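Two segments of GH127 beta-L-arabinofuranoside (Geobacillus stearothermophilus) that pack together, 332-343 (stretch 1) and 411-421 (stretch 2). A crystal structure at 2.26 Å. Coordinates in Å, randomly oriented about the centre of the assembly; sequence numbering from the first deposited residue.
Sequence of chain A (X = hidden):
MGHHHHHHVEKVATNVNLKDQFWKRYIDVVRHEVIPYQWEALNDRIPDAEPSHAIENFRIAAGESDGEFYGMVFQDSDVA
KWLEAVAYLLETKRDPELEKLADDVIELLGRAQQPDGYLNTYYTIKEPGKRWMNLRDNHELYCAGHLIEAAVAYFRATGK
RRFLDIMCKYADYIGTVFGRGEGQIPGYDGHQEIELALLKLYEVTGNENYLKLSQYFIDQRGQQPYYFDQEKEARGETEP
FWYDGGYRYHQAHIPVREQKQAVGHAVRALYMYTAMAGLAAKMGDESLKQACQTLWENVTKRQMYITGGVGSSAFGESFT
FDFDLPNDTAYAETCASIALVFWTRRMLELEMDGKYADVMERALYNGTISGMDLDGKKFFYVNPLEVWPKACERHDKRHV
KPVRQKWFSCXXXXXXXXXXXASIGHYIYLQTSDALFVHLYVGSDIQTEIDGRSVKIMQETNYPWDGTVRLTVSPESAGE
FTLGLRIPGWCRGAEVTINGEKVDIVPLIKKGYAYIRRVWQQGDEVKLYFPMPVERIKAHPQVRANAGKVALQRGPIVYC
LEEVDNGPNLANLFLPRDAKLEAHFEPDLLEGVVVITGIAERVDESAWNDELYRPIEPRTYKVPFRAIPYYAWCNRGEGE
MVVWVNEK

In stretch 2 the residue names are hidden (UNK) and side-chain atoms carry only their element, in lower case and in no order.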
# COMPACT_ATOMS: atom_id res chain seq x y z
N ALA A 332 -8.17 -3.14 -9.91
CA ALA A 332 -8.56 -3.13 -11.35
C ALA A 332 -8.75 -4.55 -11.92
O ALA A 332 -8.15 -4.93 -12.91
CB ALA A 332 -7.58 -2.36 -12.16
N GLU A 333 -9.53 -5.32 -11.19
CA GLU A 333 -9.83 -6.71 -11.52
C GLU A 333 -10.41 -6.82 -12.93
O GLU A 333 -11.20 -5.97 -13.37
CB GLU A 333 -10.84 -7.20 -10.52
CG GLU A 333 -11.17 -8.64 -10.52
CD GLU A 333 -12.22 -9.02 -9.46
OE1 GLU A 333 -12.72 -10.12 -9.64
OE2 GLU A 333 -12.53 -8.31 -8.46
N THR A 334 -9.95 -7.84 -13.64
CA THR A 334 -10.41 -8.12 -14.98
C THR A 334 -11.95 -8.15 -15.02
O THR A 334 -12.53 -7.47 -15.84
CB THR A 334 -9.81 -9.47 -15.48
OG1 THR A 334 -8.37 -9.41 -15.45
CG2 THR A 334 -10.23 -9.72 -16.90
N CYS A 335 -12.56 -8.87 -14.09
CA CYS A 335 -13.99 -9.00 -14.02
C CYS A 335 -14.72 -7.65 -13.82
O CYS A 335 -15.83 -7.48 -14.29
CB CYS A 335 -14.40 -9.97 -12.93
SG CYS A 335 -14.14 -11.66 -13.46
N ALA A 336 -14.07 -6.69 -13.17
CA ALA A 336 -14.72 -5.41 -12.93
C ALA A 336 -14.74 -4.61 -14.20
O ALA A 336 -15.67 -3.85 -14.42
CB ALA A 336 -14.00 -4.62 -11.85
N SER A 337 -13.70 -4.73 -15.02
CA SER A 337 -13.64 -4.01 -16.26
C SER A 337 -14.64 -4.60 -17.28
O SER A 337 -15.30 -3.86 -18.02
CB SER A 337 -12.24 -3.98 -16.82
OG SER A 337 -11.51 -2.96 -16.17
N ILE A 338 -14.80 -5.93 -17.26
CA ILE A 338 -15.82 -6.59 -18.02
C ILE A 338 -17.17 -6.08 -17.55
O ILE A 338 -18.06 -5.76 -18.35
CB ILE A 338 -15.72 -8.11 -17.84
CG1 ILE A 338 -14.42 -8.64 -18.46
CG2 ILE A 338 -16.93 -8.81 -18.41
CD1 ILE A 338 -14.16 -10.10 -18.10
N ALA A 339 -17.38 -6.02 -16.24
CA ALA A 339 -18.68 -5.56 -15.71
C ALA A 339 -18.95 -4.10 -16.13
O ALA A 339 -20.10 -3.72 -16.37
CB ALA A 339 -18.70 -5.65 -14.21
N LEU A 340 -17.91 -3.30 -16.24
CA LEU A 340 -18.11 -1.93 -16.69
C LEU A 340 -18.63 -1.94 -18.12
O LEU A 340 -19.50 -1.16 -18.49
CB LEU A 340 -16.84 -1.15 -16.57
CG LEU A 340 -16.76 0.29 -17.06
CD1 LEU A 340 -17.81 1.16 -16.38
CD2 LEU A 340 -15.37 0.83 -16.79
N VAL A 341 -18.11 -2.82 -18.94
CA VAL A 341 -18.60 -2.91 -20.30
C VAL A 341 -20.12 -3.23 -20.31
O VAL A 341 -20.88 -2.60 -21.06
CB VAL A 341 -17.85 -3.97 -21.10
CG1 VAL A 341 -18.50 -4.18 -22.48
CG2 VAL A 341 -16.39 -3.54 -21.27
N PHE A 342 -20.54 -4.19 -19.51
CA PHE A 342 -21.96 -4.55 -19.42
C PHE A 342 -22.78 -3.31 -19.02
O PHE A 342 -23.85 -3.07 -19.58
CB PHE A 342 -22.27 -5.65 -18.42
CG PHE A 342 -21.57 -6.97 -18.67
CD1 PHE A 342 -21.23 -7.40 -19.95
CD2 PHE A 342 -21.26 -7.80 -17.60
CE1 PHE A 342 -20.60 -8.63 -20.15
CE2 PHE A 342 -20.63 -9.05 -17.80
CZ PHE A 342 -20.31 -9.46 -19.08
N TRP A 343 -22.30 -2.58 -18.04
CA TRP A 343 -23.00 -1.40 -17.56
C TRP A 343 -23.17 -0.39 -18.68
O TRP A 343 -24.28 0.11 -18.88
CB TRP A 343 -22.23 -0.78 -16.44
CG TRP A 343 -22.92 0.34 -15.78
CD1 TRP A 343 -24.27 0.60 -15.78
CD2 TRP A 343 -22.33 1.32 -14.92
NE1 TRP A 343 -24.53 1.68 -14.99
CE2 TRP A 343 -23.38 2.14 -14.44
CE3 TRP A 343 -21.03 1.57 -14.49
CZ2 TRP A 343 -23.15 3.24 -13.57
CZ3 TRP A 343 -20.80 2.65 -13.62
CH2 TRP A 343 -21.85 3.47 -13.16
N UNK A 411 -11.19 -18.93 -10.60
CA UNK A 411 -10.76 -18.91 -12.00
C UNK A 411 -11.89 -18.32 -12.83
O UNK A 411 -12.48 -19.00 -13.66
c UNK A 411 -10.40 -20.31 -12.48
N UNK A 412 -12.16 -17.04 -12.60
CA UNK A 412 -13.18 -16.31 -13.33
C UNK A 412 -12.57 -15.50 -14.47
O UNK A 412 -13.18 -15.33 -15.52
s UNK A 412 -12.99 -14.20 -11.48
c UNK A 412 -13.98 -15.41 -12.38
N UNK A 413 -11.36 -14.99 -14.28
CA UNK A 413 -10.70 -14.24 -15.33
C UNK A 413 -10.94 -14.89 -16.71
O UNK A 413 -11.28 -14.18 -17.66
s UNK A 413 -8.82 -14.69 -13.37
c UNK A 413 -9.21 -14.13 -15.04
N UNK A 414 -10.77 -16.25 -16.82
CA UNK A 414 -10.96 -16.90 -18.13
C UNK A 414 -12.42 -17.04 -18.68
O UNK A 414 -12.70 -16.43 -19.71
c UNK A 414 -10.26 -17.20 -15.82
c UNK A 414 -10.27 -18.28 -17.96
c UNK A 414 -9.57 -18.24 -16.65
N UNK A 415 -13.33 -17.83 -18.03
CA UNK A 415 -14.67 -17.97 -18.66
C UNK A 415 -15.43 -16.64 -18.68
O UNK A 415 -16.37 -16.46 -19.51
c UNK A 415 -15.39 -19.01 -17.77
c UNK A 415 -14.74 -18.90 -16.43
c UNK A 415 -13.31 -18.45 -16.68
N UNK A 416 -14.99 -15.73 -17.79
CA UNK A 416 -15.45 -14.38 -17.81
C UNK A 416 -14.94 -13.66 -19.04
O UNK A 416 -15.78 -13.15 -19.78
c UNK A 416 -16.53 -13.25 -15.80
n UNK A 416 -17.26 -12.24 -16.33
o UNK A 416 -16.89 -13.87 -14.80
c UNK A 416 -15.22 -13.64 -16.50
N UNK A 417 -13.64 -13.59 -19.31
CA UNK A 417 -13.21 -12.90 -20.55
C UNK A 417 -13.74 -13.56 -21.80
O UNK A 417 -14.09 -12.90 -22.74
c UNK A 417 -11.73 -12.81 -20.72
c UNK A 417 -11.05 -11.50 -20.36
c UNK A 417 -9.55 -11.72 -20.48
c UNK A 417 -11.47 -10.32 -21.23
N UNK A 418 -13.77 -14.86 -21.81
CA UNK A 418 -14.32 -15.60 -22.94
C UNK A 418 -15.73 -15.14 -23.29
O UNK A 418 -16.02 -14.97 -24.47
c UNK A 418 -14.35 -17.08 -22.64
N UNK A 419 -16.62 -15.00 -22.30
CA UNK A 419 -18.01 -14.67 -22.63
C UNK A 419 -18.12 -13.28 -23.20
O UNK A 419 -18.91 -13.08 -24.12
n UNK A 419 -19.81 -13.51 -18.10
c UNK A 419 -18.98 -14.89 -21.49
c UNK A 419 -20.85 -13.03 -17.44
c UNK A 419 -18.84 -13.98 -20.30
n UNK A 419 -20.64 -12.25 -16.38
c UNK A 419 -19.87 -14.38 -19.26
n UNK A 419 -22.10 -13.31 -17.82
N UNK A 420 -17.29 -12.35 -22.76
CA UNK A 420 -17.29 -11.03 -23.38
C UNK A 420 -16.73 -11.01 -24.81
O UNK A 420 -17.34 -10.45 -25.77
c UNK A 420 -16.50 -10.04 -22.54
c UNK A 420 -17.71 -8.02 -23.34
c UNK A 420 -15.51 -7.76 -22.27
c UNK A 420 -16.35 -8.66 -23.16
N UNK A 421 -15.54 -11.60 -24.99
CA UNK A 421 -14.87 -11.56 -26.27
C UNK A 421 -15.75 -12.25 -27.29
O UNK A 421 -15.88 -11.79 -28.42
c UNK A 421 -12.97 -12.63 -27.55
c UNK A 421 -12.48 -11.33 -25.49
c UNK A 421 -11.18 -12.00 -25.14
c UNK A 421 -13.49 -12.26 -26.18

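Position 411 carries a single side-chain carbon, which lies out of reach of stretch 1; one carbon and nothing beyond it identifies Ala-411. At position 412 a carbon is followed by a sulfur that sits 3.4 Å from SG of Cys-335. A lone terminal sulfur on CB makes this Cys-412. The separation is far longer than a disulfide, so the two sulfurs pack without a covalent link, and SG of Cys-412 also lies 4.5 Å from OE1 of Glu-333. Position 413 again has one carbon and one sulfur, hence Cys-413, but its CA-to-CB bond points sideways, and its closest approach is through the backbone, N lying 4.4 Å from SG of Cys-335.

At positions 414 and 415 three carbons close a ring onto the backbone nitrogen, the signature of Pro-414 and Pro-415. Neither touches stretch 1, and the CA-to-CB bond of the first points away. These first five residues are poorly ordered.

Position 416 has two carbons, the second bearing one oxygen and one nitrogen. A carboxylate would carry two oxygens, so this is the amide of Asn-416. Its CG lies 3.7 Å from SG of Cys-335, while its backbone C is 3.8 Å from CD1 of Ile-338. Position 417 shows four carbons forked at the second, as in leucine; Leu-417 places CG 4.0 Å from CG2 of Thr-334 and 4.1 Å from CD1 of Ile-338. The single carbon at position 418 is Ala-418, directed away from the contact.

Position 419 extends through three carbons and a nitrogen to a carbon with two more nitrogens, the guanidinium of Arg-419. Its NH2 is 3.5 Å from CE2 of Phe-342, so the ring presents its edge to one face of the guanidinium. Position 420 has four carbons forked at the second, Leu-420, and points toward stretch 1: CD2 is 4.1 Å from CG1 of Ile-338, and CD1 is 4.0 Å from CG1 of Val-341 and 4.3 Å from CE1 of Phe-342. At position 421 four carbons fork at the first, one arm two carbons long, which defines Ile-421, out of reach.

The contact joins two helices running in nearly the same direction, at 24° with axes 9.9 Å apart at closest approach. No hydrogen bond crosses between them, and 497 Å² is buried through side-chain packing. Ile-338 and Leu-420 contribute most, 75 Å² each: Ile-338 reaches Asn-416, Leu-417 and Leu-420, whereas Leu-420 fits among Ile-338, Val-341 and Phe-342. The sulfur pair extends this packing toward the helix N-termini.

Stretch 2 (411-421) ACCPPNLARLI
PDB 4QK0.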